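Local coordinates for putative ABC transporter (Thermobispora bispora, PDB 4PE6), which probably binds a carbohydrate or related sugar acid in the cleft between its two lobes and hands it to a membrane ABC transporter, at residues Lys57-Ala61 against Gln73-Leu77; Ala267-Ala271 against Trp313-Phe318; Pro281-Pro287 against Gln321-Lys326. One frame throughout, in Å; residues are numbered along the deposited sequence.

Contact 1 (Lys57-Ala61 against Gln73-Leu77); sequences KVVNA and QIKSL
Gln73 meets the edge strand through both ends of its amide. Gln73 NE2 donates to Asn60 O at 3.1 Å, a fairly straight bond (155° at the hydrogen) that reaches the carbonyl from well above its plane and not along a lone pair. Gln73 OE1 accepts from a water at 2.7 Å, and the same water donates to Val59 O at 2.9 Å. Two neighbouring carbonyls are thus held, one directly and one by relay, and a glutamine suits the place because it has a donor and an acceptor on one flexible arm. Ala61 is small enough for its CB to lie 3.4 Å from Gln73 OE1. Val59 CG1 packs over one face of the Gln73 amide, 3.5 Å from CD. This belongs to a beta-alpha-beta crossover of the first lobe: strand 55-60 feeds helix 67-78, which runs back nearly antiparallel to it (160°) toward strand 84-88, with strand 20-25 between the two. One turn further along the helix, Val59 CG2 and Leu77 CD2 meet tip to tip at 4.0 Å; with CG1 anti to the backbone N (chi1 179°), the valine gives one methyl to each helix residue. Lys57 lays its aliphatic chain obliquely over Leu77, CD to CD2 at 3.7 Å. Behind these, Leu77 also packs on Ala22, while Asn60 turns to the other side, where its OD1 accepts from Asn25 ND2.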
ATOM      1  N   LYS A  57       1.163  -1.444  20.511  1.00 25.78           N
ATOM      2  CA  LYS A  57       2.059  -2.512  20.137  1.00 25.70           C
ATOM      3  C   LYS A  57       1.914  -2.855  18.650  1.00 23.57           C
ATOM      4  O   LYS A  57       0.784  -2.960  18.130  1.00 22.33           O
ATOM      5  CB  LYS A  57       1.772  -3.753  20.975  1.00 27.26           C
ATOM      6  CG  LYS A  57       2.897  -4.780  20.968  1.00 29.61           C
ATOM      7  CD  LYS A  57       2.524  -5.987  21.810  1.00 31.34           C
ATOM      8  CE  LYS A  57       3.413  -7.180  21.547  1.00 33.18           C
ATOM      9  NZ  LYS A  57       4.688  -7.011  22.275  1.00 35.53           N
ATOM     10  N   VAL A  58       3.061  -3.022  17.992  1.00 24.22           N
ATOM     11  CA  VAL A  58       3.148  -3.500  16.621  1.00 23.22           C
ATOM     12  C   VAL A  58       3.740  -4.905  16.549  1.00 22.98           C
ATOM     13  O   VAL A  58       4.814  -5.186  17.107  1.00 22.81           O
ATOM     14  CB  VAL A  58       4.023  -2.555  15.779  1.00 23.71           C
ATOM     15  CG1 VAL A  58       4.305  -3.149  14.401  1.00 23.40           C
ATOM     16  CG2 VAL A  58       3.334  -1.211  15.655  1.00 23.44           C
ATOM     17  N   VAL A  59       3.057  -5.793  15.843  1.00 22.02           N
ATOM     18  CA  VAL A  59       3.639  -7.092  15.571  1.00 22.33           C
ATOM     19  C   VAL A  59       3.598  -7.395  14.085  1.00 22.05           C
ATOM     20  O   VAL A  59       2.536  -7.303  13.469  1.00 20.80           O
ATOM     21  CB  VAL A  59       2.952  -8.187  16.382  1.00 22.51           C
ATOM     22  CG1 VAL A  59       3.570  -9.530  16.055  1.00 23.23           C
ATOM     23  CG2 VAL A  59       3.085  -7.889  17.884  1.00 22.98           C
ATOM     24  N   ASN A  60       4.761  -7.727  13.519  1.00 22.68           N
ATOM     25  CA  ASN A  60       4.876  -8.068  12.094  1.00 22.90           C
ATOM     26  C   ASN A  60       5.060  -9.564  11.917  1.00 23.89           C
ATOM     27  O   ASN A  60       5.911 -10.179  12.574  1.00 24.33           O
ATOM     28  CB  ASN A  60       6.085  -7.377  11.446  1.00 23.26           C
ATOM     29  CG  ASN A  60       5.998  -5.861  11.490  1.00 22.90           C
ATOM     30  OD1 ASN A  60       5.044  -5.249  10.988  1.00 21.58           O
ATOM     31  ND2 ASN A  60       7.032  -5.235  12.072  1.00 23.65           N
ATOM     32  N   ALA A  61       4.288 -10.151  11.008  1.00 24.33           N
ATOM     33  CA  ALA A  61       4.518 -11.540  10.607  1.00 25.75           C
ATOM     34  C   ALA A  61       5.713 -11.605   9.620  1.00 27.18           C
ATOM     35  O   ALA A  61       5.733 -10.881   8.641  1.00 26.72           O
ATOM     36  CB  ALA A  61       3.259 -12.121   9.978  1.00 25.22           C
ATOM     37  N   GLN A  73       0.165 -14.849  15.955  1.00 22.37           N
ATOM     38  CA  GLN A  73       0.527 -13.584  16.581  1.00 22.08           C
ATOM     39  C   GLN A  73      -0.684 -12.816  17.121  1.00 21.65           C
ATOM     40  O   GLN A  73      -0.614 -12.196  18.185  1.00 21.60           O
ATOM     41  CB  GLN A  73       1.317 -12.729  15.609  1.00 21.77           C
ATOM     42  CG  GLN A  73       2.708 -13.259  15.330  1.00 22.79           C
ATOM     43  CD  GLN A  73       3.411 -12.472  14.234  1.00 22.82           C
ATOM     44  OE1 GLN A  73       2.768 -11.891  13.346  1.00 22.01           O
ATOM     45  NE2 GLN A  73       4.736 -12.441  14.293  1.00 23.53           N
ATOM     46  N   ILE A  74      -1.787 -12.845  16.390  1.00 21.44           N
ATOM     47  CA  ILE A  74      -2.979 -12.166  16.855  1.00 21.32           C
ATOM     48  C   ILE A  74      -3.492 -12.803  18.159  1.00 22.18           C
ATOM     49  O   ILE A  74      -3.839 -12.093  19.095  1.00 22.26           O
ATOM     50  CB  ILE A  74      -4.049 -12.104  15.745  1.00 21.17           C
ATOM     51  CG1 ILE A  74      -3.549 -11.193  14.617  1.00 20.74           C
ATOM     52  CG2 ILE A  74      -5.382 -11.636  16.310  1.00 21.18           C
ATOM     53  CD1 ILE A  74      -4.463 -11.089  13.406  1.00 20.81           C
ATOM     54  N   LYS A  75      -3.470 -14.131  18.254  1.00 23.42           N
ATOM     55  CA  LYS A  75      -3.848 -14.785  19.503  1.00 24.43           C
ATOM     56  C   LYS A  75      -2.939 -14.367  20.665  1.00 24.99           C
ATOM     57  O   LYS A  75      -3.426 -14.129  21.766  1.00 25.40           O
ATOM     58  CB  LYS A  75      -3.884 -16.297  19.338  1.00 25.25           C
ATOM     59  CG  LYS A  75      -4.932 -16.736  18.334  1.00 25.46           C
ATOM     60  CD  LYS A  75      -4.766 -18.185  17.936  1.00 26.58           C
ATOM     61  CE  LYS A  75      -5.885 -18.601  16.988  1.00 26.95           C
ATOM     62  NZ  LYS A  75      -5.669 -19.981  16.521  1.00 27.96           N
ATOM     63  N   SER A  76      -1.633 -14.239  20.435  1.00 25.78           N
ATOM     64  CA  SER A  76      -0.742 -13.755  21.504  1.00 26.53           C
ATOM     65  C   SER A  76      -1.070 -12.300  21.881  1.00 26.10           C
ATOM     66  O   SER A  76      -0.998 -11.919  23.063  1.00 26.40           O
ATOM     67  CB  SER A  76       0.741 -13.926  21.144  1.00 27.35           C
ATOM     68  OG  SER A  76       1.110 -15.302  21.208  1.00 29.01           O
ATOM     69  N   LEU A  77      -1.454 -11.498  20.895  1.00 25.09           N
ATOM     70  CA  LEU A  77      -1.889 -10.121  21.169  1.00 24.87           C
ATOM     71  C   LEU A  77      -3.169 -10.103  22.001  1.00 25.09           C
ATOM     72  O   LEU A  77      -3.299  -9.296  22.928  1.00 25.24           O
ATOM     73  CB  LEU A  77      -2.101  -9.319  19.875  1.00 24.10           C
ATOM     74  CG  LEU A  77      -0.820  -8.736  19.253  1.00 23.88           C
ATOM     75  CD1 LEU A  77      -1.091  -8.255  17.840  1.00 23.45           C
ATOM     76  CD2 LEU A  77      -0.275  -7.616  20.114  1.00 23.91           C
TER
HETATM   77  O   HOH W   1       1.102  -9.820  13.396  1.00 24.94           O

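Contact 2 (Ala267-Ala271 against Trp313-Phe318)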
ATOM      1  N   ALA A 267      -6.569   4.337  10.495  1.00 16.82           N
ATOM      2  CA  ALA A 267      -7.143   3.209  11.240  1.00 16.65           C
ATOM      3  C   ALA A 267      -7.066   3.449  12.757  1.00 17.05           C
ATOM      4  O   ALA A 267      -7.984   3.105  13.485  1.00 16.75           O
ATOM      5  CB  ALA A 267      -6.433   1.922  10.864  1.00 16.45           C
ATOM      6  N   LEU A 268      -5.979   4.068  13.215  1.00 17.67           N
ATOM      7  CA  LEU A 268      -5.849   4.457  14.623  1.00 18.47           C
ATOM      8  C   LEU A 268      -6.985   5.401  15.024  1.00 19.08           C
ATOM      9  O   LEU A 268      -7.607   5.223  16.069  1.00 19.53           O
ATOM     10  CB  LEU A 268      -4.502   5.156  14.848  1.00 18.86           C
ATOM     11  CG  LEU A 268      -4.217   5.785  16.207  1.00 19.43           C
ATOM     12  CD1 LEU A 268      -4.305   4.769  17.324  1.00 19.35           C
ATOM     13  CD2 LEU A 268      -2.870   6.483  16.210  1.00 20.11           C
ATOM     14  N   TRP A 269      -7.229   6.428  14.213  1.00 19.81           N
ATOM     15  CA  TRP A 269      -8.292   7.394  14.518  1.00 20.34           C
ATOM     16  C   TRP A 269      -9.659   6.737  14.464  1.00 19.95           C
ATOM     17  O   TRP A 269     -10.495   6.985  15.323  1.00 20.23           O
ATOM     18  CB  TRP A 269      -8.244   8.608  13.603  1.00 21.23           C
ATOM     19  CG  TRP A 269      -6.944   9.387  13.732  1.00 22.33           C
ATOM     20  CD1 TRP A 269      -6.120   9.747  12.725  1.00 22.92           C
ATOM     21  CD2 TRP A 269      -6.343   9.871  14.936  1.00 23.61           C
ATOM     22  NE1 TRP A 269      -5.030  10.437  13.213  1.00 23.70           N
ATOM     23  CE2 TRP A 269      -5.133  10.512  14.571  1.00 24.39           C
ATOM     24  CE3 TRP A 269      -6.702   9.825  16.289  1.00 24.41           C
ATOM     25  CZ2 TRP A 269      -4.285  11.113  15.506  1.00 25.60           C
ATOM     26  CZ3 TRP A 269      -5.870  10.449  17.225  1.00 25.83           C
ATOM     27  CH2 TRP A 269      -4.658  11.063  16.824  1.00 26.15           C
ATOM     28  N   ALA A 270      -9.878   5.882  13.478  1.00 19.39           N
ATOM     29  CA  ALA A 270     -11.103   5.080  13.448  1.00 19.16           C
ATOM     30  C   ALA A 270     -11.303   4.278  14.740  1.00 18.78           C
ATOM     31  O   ALA A 270     -12.378   4.282  15.335  1.00 18.43           O
ATOM     32  CB  ALA A 270     -11.096   4.153  12.242  1.00 19.08           C
ATOM     33  N   ALA A 271     -10.260   3.586  15.182  1.00 18.65           N
ATOM     34  CA  ALA A 271     -10.349   2.792  16.403  1.00 18.58           C
ATOM     35  C   ALA A 271     -10.729   3.644  17.611  1.00 18.82           C
ATOM     36  O   ALA A 271     -11.573   3.233  18.412  1.00 18.60           O
ATOM     37  CB  ALA A 271      -9.051   2.034  16.654  1.00 18.61           C
ATOM     38  N   TRP A 313      -2.837  12.233   8.155  1.00 25.40           N
ATOM     39  CA  TRP A 313      -4.141  12.206   8.809  1.00 25.25           C
ATOM     40  C   TRP A 313      -4.055  12.694  10.245  1.00 26.89           C
ATOM     41  O   TRP A 313      -3.268  12.187  11.041  1.00 27.84           O
ATOM     42  CB  TRP A 313      -4.753  10.796   8.767  1.00 23.50           C
ATOM     43  CG  TRP A 313      -4.897  10.305   7.402  1.00 22.32           C
ATOM     44  CD1 TRP A 313      -4.124   9.369   6.796  1.00 21.52           C
ATOM     45  CD2 TRP A 313      -5.858  10.730   6.431  1.00 22.40           C
ATOM     46  NE1 TRP A 313      -4.531   9.187   5.505  1.00 21.35           N
ATOM     47  CE2 TRP A 313      -5.597  10.014   5.253  1.00 21.83           C
ATOM     48  CE3 TRP A 313      -6.914  11.655   6.444  1.00 23.60           C
ATOM     49  CZ2 TRP A 313      -6.350  10.171   4.095  1.00 22.37           C
ATOM     50  CZ3 TRP A 313      -7.665  11.827   5.282  1.00 23.90           C
ATOM     51  CH2 TRP A 313      -7.384  11.081   4.125  1.00 23.55           C
ATOM     52  N   THR A 314      -4.822  13.728  10.541  1.00 28.57           N
ATOM     53  CA  THR A 314      -5.112  14.123  11.899  1.00 29.97           C
ATOM     54  C   THR A 314      -6.459  13.494  12.219  1.00 29.42           C
ATOM     55  O   THR A 314      -7.182  13.042  11.332  1.00 28.29           O
ATOM     56  CB  THR A 314      -5.212  15.647  12.041  1.00 31.96           C
ATOM     57  OG1 THR A 314      -6.211  16.154  11.141  1.00 32.39           O
ATOM     58  CG2 THR A 314      -3.857  16.313  11.738  1.00 33.43           C
ATOM     59  N   ARG A 315      -6.796  13.461  13.493  1.00 30.56           N
ATOM     60  CA  ARG A 315      -8.098  13.001  13.889  1.00 30.20           C
ATOM     61  C   ARG A 315      -9.199  13.818  13.183  1.00 31.00           C
ATOM     62  O   ARG A 315     -10.206  13.261  12.733  1.00 30.21           O
ATOM     63  CB  ARG A 315      -8.232  13.078  15.405  1.00 31.14           C
ATOM     64  CG  ARG A 315      -9.294  12.147  15.922  1.00 30.30           C
ATOM     65  CD  ARG A 315      -9.367  12.128  17.433  1.00 30.69           C
ATOM     66  NE  ARG A 315     -10.246  11.045  17.846  1.00 29.73           N
ATOM     67  CZ  ARG A 315     -10.529  10.721  19.099  1.00 29.70           C
ATOM     68  NH1 ARG A 315     -10.012  11.401  20.109  1.00 31.06           N
ATOM     69  NH2 ARG A 315     -11.335   9.697  19.330  1.00 28.97           N
ATOM     70  N   GLU A 316      -8.982  15.126  13.051  1.00 32.59           N
ATOM     71  CA  GLU A 316      -9.944  15.987  12.364  1.00 34.92           C
ATOM     72  C   GLU A 316     -10.062  15.697  10.853  1.00 32.98           C
ATOM     73  O   GLU A 316     -11.174  15.611  10.313  1.00 30.76           O
ATOM     74  CB  GLU A 316      -9.607  17.479  12.612  1.00 39.46           C
ATOM     75  CG  GLU A 316     -10.836  18.375  12.630  1.00 43.97           C
ATOM     76  CD  GLU A 316     -11.947  17.831  13.527  1.00 46.40           C
ATOM     77  OE1 GLU A 316     -11.719  17.691  14.752  1.00 49.92           O
ATOM     78  OE2 GLU A 316     -13.047  17.521  13.004  1.00 48.16           O
ATOM     79  N   LEU A 317      -8.926  15.524  10.173  1.00 31.71           N
ATOM     80  CA  LEU A 317      -8.964  15.180   8.742  1.00 31.58           C
ATOM     81  C   LEU A 317      -9.605  13.817   8.534  1.00 29.59           C
ATOM     82  O   LEU A 317     -10.372  13.634   7.598  1.00 29.63           O
ATOM     83  CB  LEU A 317      -7.572  15.222   8.094  1.00 32.07           C
ATOM     84  CG  LEU A 317      -6.994  16.628   7.873  1.00 34.88           C
ATOM     85  CD1 LEU A 317      -5.556  16.538   7.367  1.00 35.15           C
ATOM     86  CD2 LEU A 317      -7.847  17.452   6.909  1.00 36.19           C
ATOM     87  N   PHE A 318      -9.309  12.873   9.425  1.00 28.03           N
ATOM     88  CA  PHE A 318      -9.985  11.574   9.405  1.00 26.71           C
ATOM     89  C   PHE A 318     -11.509  11.728   9.432  1.00 27.44           C
ATOM     90  O   PHE A 318     -12.206  11.212   8.563  1.00 27.11           O
ATOM     91  CB  PHE A 318      -9.536  10.695  10.572  1.00 25.32           C
ATOM     92  CG  PHE A 318     -10.415   9.501  10.781  1.00 23.83           C
ATOM     93  CD1 PHE A 318     -10.320   8.417   9.940  1.00 22.89           C
ATOM     94  CD2 PHE A 318     -11.367   9.487  11.792  1.00 23.63           C
ATOM     95  CE1 PHE A 318     -11.154   7.322  10.092  1.00 22.67           C
ATOM     96  CE2 PHE A 318     -12.199   8.396  11.953  1.00 23.26           C
ATOM     97  CZ  PHE A 318     -12.085   7.307  11.112  1.00 22.76           C
TER
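Trp269 swings CG beside its own backbone N (chi1 -61°), which stands the indole against the start of helix 315-327, while Phe318, with CG anti to its N (chi1 167°), turns its ring face to Trp269 CB and the backbone of Ala270. The motif is a capped helix N-terminus packed on a neighbouring helix: the last long helix of the chain sits on helix 263-275, which itself covers strands 84-88 and 108-112 of the first lobe's Rossmann-like sheet. The first turn lies over one indole face, with Arg315 N 3.5 Å above the plane and Arg315 CB in a CH-pi contact 3.8 Å from the centroid of the Trp269 six-membered ring. From there the extended arginine chain crosses the indole obliquely, and its NH2 forms salt bridges to Asp273 and Glu276. A second CH-pi contact puts Trp269 CB over the Phe318 face, 4.0 Å from the centroid. Ala270 is short enough to let the ring in close, its CB 3.5 Å from Phe318 CZ. At the indole edge, Trp269 NE1 donates to Trp313 O at 3.3 Å (157°), a long bond that arrives well above the carbonyl plane. Thr314, the N-cap, accepts Leu317 N on OG1 at 3.0 Å.

Contact 3 (Pro281-Pro287 against Gln321-Lys326)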
ATOM      1  N   PRO A 281     -19.035   3.883   9.102  1.00 23.37           N
ATOM      2  CA  PRO A 281     -19.390   2.909   8.083  1.00 23.56           C
ATOM      3  C   PRO A 281     -18.513   1.661   8.161  1.00 22.95           C
ATOM      4  O   PRO A 281     -17.308   1.766   8.417  1.00 21.99           O
ATOM      5  CB  PRO A 281     -19.129   3.652   6.757  1.00 24.06           C
ATOM      6  CG  PRO A 281     -18.979   5.086   7.109  1.00 24.39           C
ATOM      7  CD  PRO A 281     -18.501   5.127   8.532  1.00 23.62           C
ATOM      8  N   LYS A 282     -19.109   0.494   7.928  1.00 23.51           N
ATOM      9  CA  LYS A 282     -18.369  -0.763   7.947  1.00 23.88           C
ATOM     10  C   LYS A 282     -17.300  -0.806   6.860  1.00 23.49           C
ATOM     11  O   LYS A 282     -16.340  -1.577   6.968  1.00 22.75           O
ATOM     12  CB  LYS A 282     -19.303  -1.976   7.749  1.00 25.35           C
ATOM     13  CG  LYS A 282     -20.357  -2.186   8.833  1.00 26.86           C
ATOM     14  CD  LYS A 282     -19.779  -2.565  10.196  1.00 27.70           C
ATOM     15  CE  LYS A 282     -19.357  -4.029  10.245  1.00 28.61           C
ATOM     16  NZ  LYS A 282     -18.998  -4.457  11.626  1.00 29.21           N
ATOM     17  N   GLN A 283     -17.509  -0.036   5.794  1.00 23.79           N
ATOM     18  CA  GLN A 283     -16.555   0.029   4.687  1.00 24.12           C
ATOM     19  C   GLN A 283     -16.232   1.486   4.399  1.00 23.38           C
ATOM     20  O   GLN A 283     -17.128   2.299   4.219  1.00 22.55           O
ATOM     21  CB  GLN A 283     -17.112  -0.672   3.446  1.00 25.69           C
ATOM     22  CG  GLN A 283     -16.061  -0.884   2.351  1.00 26.86           C
ATOM     23  CD  GLN A 283     -15.720   0.390   1.591  1.00 28.04           C
ATOM     24  OE1 GLN A 283     -16.582   1.239   1.367  1.00 29.88           O
ATOM     25  NE2 GLN A 283     -14.451   0.536   1.204  1.00 28.32           N
HETATM   26  N   MSE A 284     -14.946   1.811   4.375  1.00 22.12           N
HETATM   27  CA  MSE A 284     -14.495   3.176   4.122  1.00 22.31           C
HETATM   28  C   MSE A 284     -13.386   3.162   3.098  1.00 21.44           C
HETATM   29  O   MSE A 284     -12.359   2.496   3.276  1.00 20.47           O
HETATM   30  CB  MSE A 284     -13.999   3.833   5.410  1.00 22.89           C
HETATM   31  CG  MSE A 284     -15.017   3.890   6.538  1.00 24.23           C
HETATM   32 SE   MSE A 284     -14.189   4.490   8.232  1.00 26.42          SE
HETATM   33  CE  MSE A 284     -14.025   2.627   8.849  1.00 25.09           C
ATOM     34  N   THR A 285     -13.574   3.895   2.016  1.00 21.50           N
ATOM     35  CA  THR A 285     -12.506   4.084   1.037  1.00 21.20           C
ATOM     36  C   THR A 285     -11.803   5.419   1.220  1.00 20.84           C
ATOM     37  O   THR A 285     -12.394   6.491   1.076  1.00 21.41           O
ATOM     38  CB  THR A 285     -13.016   3.912  -0.402  1.00 22.06           C
ATOM     39  OG1 THR A 285     -13.446   2.557  -0.573  1.00 22.31           O
ATOM     40  CG2 THR A 285     -11.921   4.178  -1.393  1.00 22.18           C
ATOM     41  N   PHE A 286     -10.522   5.338   1.556  1.00 19.77           N
ATOM     42  CA  PHE A 286      -9.663   6.499   1.668  1.00 19.64           C
ATOM     43  C   PHE A 286      -8.796   6.626   0.388  1.00 19.67           C
ATOM     44  O   PHE A 286      -8.733   5.685  -0.419  1.00 19.51           O
ATOM     45  CB  PHE A 286      -8.781   6.378   2.928  1.00 19.30           C
ATOM     46  CG  PHE A 286      -9.430   6.910   4.181  1.00 19.38           C
ATOM     47  CD1 PHE A 286     -10.638   6.411   4.624  1.00 19.22           C
ATOM     48  CD2 PHE A 286      -8.816   7.914   4.919  1.00 19.64           C
ATOM     49  CE1 PHE A 286     -11.247   6.902   5.772  1.00 19.51           C
ATOM     50  CE2 PHE A 286      -9.414   8.411   6.072  1.00 19.95           C
ATOM     51  CZ  PHE A 286     -10.640   7.917   6.496  1.00 19.75           C
ATOM     52  N   PRO A 287      -8.137   7.778   0.196  1.00 19.78           N
ATOM     53  CA  PRO A 287      -7.464   8.061  -1.066  1.00 20.10           C
ATOM     54  C   PRO A 287      -6.063   7.499  -1.197  1.00 19.64           C
ATOM     55  O   PRO A 287      -5.263   7.550  -0.255  1.00 19.37           O
ATOM     56  CB  PRO A 287      -7.393   9.596  -1.097  1.00 20.85           C
ATOM     57  CG  PRO A 287      -7.345   9.979   0.352  1.00 20.81           C
ATOM     58  CD  PRO A 287      -8.262   8.997   1.025  1.00 20.38           C
ATOM     59  N   GLN A 321     -13.079  13.070   6.276  1.00 31.37           N
ATOM     60  CA  GLN A 321     -13.183  12.055   5.222  1.00 30.87           C
ATOM     61  C   GLN A 321     -14.329  11.097   5.490  1.00 29.77           C
ATOM     62  O   GLN A 321     -15.037  10.717   4.560  1.00 29.92           O
ATOM     63  CB  GLN A 321     -11.870  11.268   5.048  1.00 30.26           C
ATOM     64  CG  GLN A 321     -11.962  10.079   4.087  1.00 30.87           C
ATOM     65  CD  GLN A 321     -11.966  10.464   2.611  1.00 33.62           C
ATOM     66  OE1 GLN A 321     -11.560  11.564   2.240  1.00 36.02           O
ATOM     67  NE2 GLN A 321     -12.410   9.537   1.759  1.00 34.12           N
ATOM     68  N   VAL A 322     -14.514  10.720   6.755  1.00 36.12           N
ATOM     69  CA  VAL A 322     -15.649   9.876   7.135  1.00 36.04           C
ATOM     70  C   VAL A 322     -16.962  10.598   6.807  1.00 36.82           C
ATOM     71  O   VAL A 322     -17.886   9.994   6.277  1.00 35.76           O
ATOM     72  CB  VAL A 322     -15.595   9.468   8.620  1.00 37.23           C
ATOM     73  CG1 VAL A 322     -16.847   8.713   9.020  1.00 37.31           C
ATOM     74  CG2 VAL A 322     -14.365   8.597   8.896  1.00 38.16           C
ATOM     75  N   GLU A 323     -17.028  11.893   7.100  1.00 38.44           N
ATOM     76  CA  GLU A 323     -18.235  12.659   6.803  1.00 40.34           C
ATOM     77  C   GLU A 323     -18.510  12.732   5.314  1.00 39.80           C
ATOM     78  O   GLU A 323     -19.662  12.635   4.899  1.00 41.15           O
ATOM     79  CB  GLU A 323     -18.170  14.055   7.421  1.00 42.80           C
ATOM     80  CG  GLU A 323     -18.680  14.070   8.850  1.00 45.74           C
ATOM     81  CD  GLU A 323     -20.176  13.779   8.929  1.00 46.61           C
ATOM     82  OE1 GLU A 323     -20.958  14.448   8.216  1.00 48.66           O
ATOM     83  OE2 GLU A 323     -20.569  12.880   9.702  1.00 48.11           O
ATOM     84  N   ALA A 324     -17.460  12.902   4.516  1.00 40.23           N
ATOM     85  CA  ALA A 324     -17.582  12.854   3.064  1.00 40.86           C
ATOM     86  C   ALA A 324     -18.062  11.490   2.573  1.00 40.79           C
ATOM     87  O   ALA A 324     -18.843  11.415   1.634  1.00 42.78           O
ATOM     88  CB  ALA A 324     -16.265  13.226   2.394  1.00 42.17           C
ATOM     89  N   ILE A 325     -17.598  10.417   3.199  1.00 40.06           N
ATOM     90  CA  ILE A 325     -18.032   9.073   2.827  1.00 40.56           C
ATOM     91  C   ILE A 325     -19.509   8.876   3.172  1.00 41.19           C
ATOM     92  O   ILE A 325     -20.264   8.393   2.353  1.00 41.41           O
ATOM     93  CB  ILE A 325     -17.170   7.982   3.511  1.00 40.39           C
ATOM     94  CG1 ILE A 325     -15.755   7.981   2.923  1.00 40.27           C
ATOM     95  CG2 ILE A 325     -17.794   6.599   3.342  1.00 41.53           C
ATOM     96  CD1 ILE A 325     -14.766   7.092   3.668  1.00 40.02           C
ATOM     97  N   LYS A 326     -19.907   9.241   4.388  1.00 42.26           N
ATOM     98  CA  LYS A 326     -21.286   9.048   4.841  1.00 43.93           C
ATOM     99  C   LYS A 326     -22.255   9.848   3.998  1.00 45.89           C
ATOM    100  O   LYS A 326     -23.317   9.354   3.624  1.00 49.03           O
ATOM    101  CB  LYS A 326     -21.457   9.488   6.297  1.00 43.99           C
ATOM    102  CG  LYS A 326     -20.912   8.514   7.324  1.00 44.04           C
ATOM    103  CD  LYS A 326     -21.090   9.074   8.724  1.00 44.83           C
ATOM    104  CE  LYS A 326     -20.847   8.020   9.784  1.00 46.61           C
ATOM    105  NZ  LYS A 326     -20.242   8.603  11.014  1.00 48.39           N
TER
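Strand 283-286 and helix 321-326 cross at 117° with their axes 9.0 Å apart. Across the crossing Phe286 sits nearest Gln321, Met284 nearest Ile325 and Pro281 nearest Lys326. Strand 283-290 follows helix 263-275 and lies in the sheet between strands 122-126 and 255-258, its backbone bonding to strand 122-126. Gln321 packs on Phe286. With CG anti to the backbone N (chi1 173°), Gln321 CG stands over the centre of the Phe286 face, 3.5 Å from the centroid, in a CH-pi contact. The bend at chi2 (77°) then turns the amide, so that Gln321 NE2 comes within 3.1 Å of Thr285 O in a weak, bent hydrogen bond; its OE1 is taken by Val332 N. Glutamine therefore serves both a ring and a backbone carbonyl. Ile325, long enough to reach the strand, fills the middle of the crossing: its CD1 lies 3.8 Å from selenomethionine Met284 CB and 3.6 Å from Thr285 O, and approaches the Phe286 ring obliquely. The branched Val322 divides its methyls, CG2 going to the selenium of Met284 and the edge of the same ring, CG1 to Pro281 CD at 4.0 Å. Pro281 offers a compact apolar ring, which Lys326 crosses at about a right angle, Lys326 CE 3.9 Å from Pro281 CD, before NZ bonds Asp279 O. On the strand, Gln283 NE2 donates to Thr285 OG1 at 2.9 Å and is also bonded to Gln125 OE1 of strand 122-126. Apart from the weak amide bond, the contact consists of aliphatic and aromatic surfaces, which suggests that apolar packing provides much of its hold, with the long polar residues contributing methylenes here and satisfying their polar ends largely elsewhere.

In the fold
Contacts 2 and 3 form one continuous core, their centres 11 Å apart: both use helix 315-327, and Trp313 meets Phe286 edge-to-face, with Trp313 CZ2 3.4 Å from Phe286 CD2, while Phe318 CD1 comes within 3.5 Å of Phe286 CZ. Contact 1 stands apart, about 9 Å from contact 2 at the nearest atoms, at the outermost strand of the same lobe; it and contact 3 reach one sheet. None touches the bound trihydroxybutanoic acid, yet side chains of Asn60, Trp313 and Phe286 come to about 11, 12 and 11 Å from it. Trp313 NE1 also bonds Asp260, which directly follows the pocket residues Met258 and Ser259 in sequence.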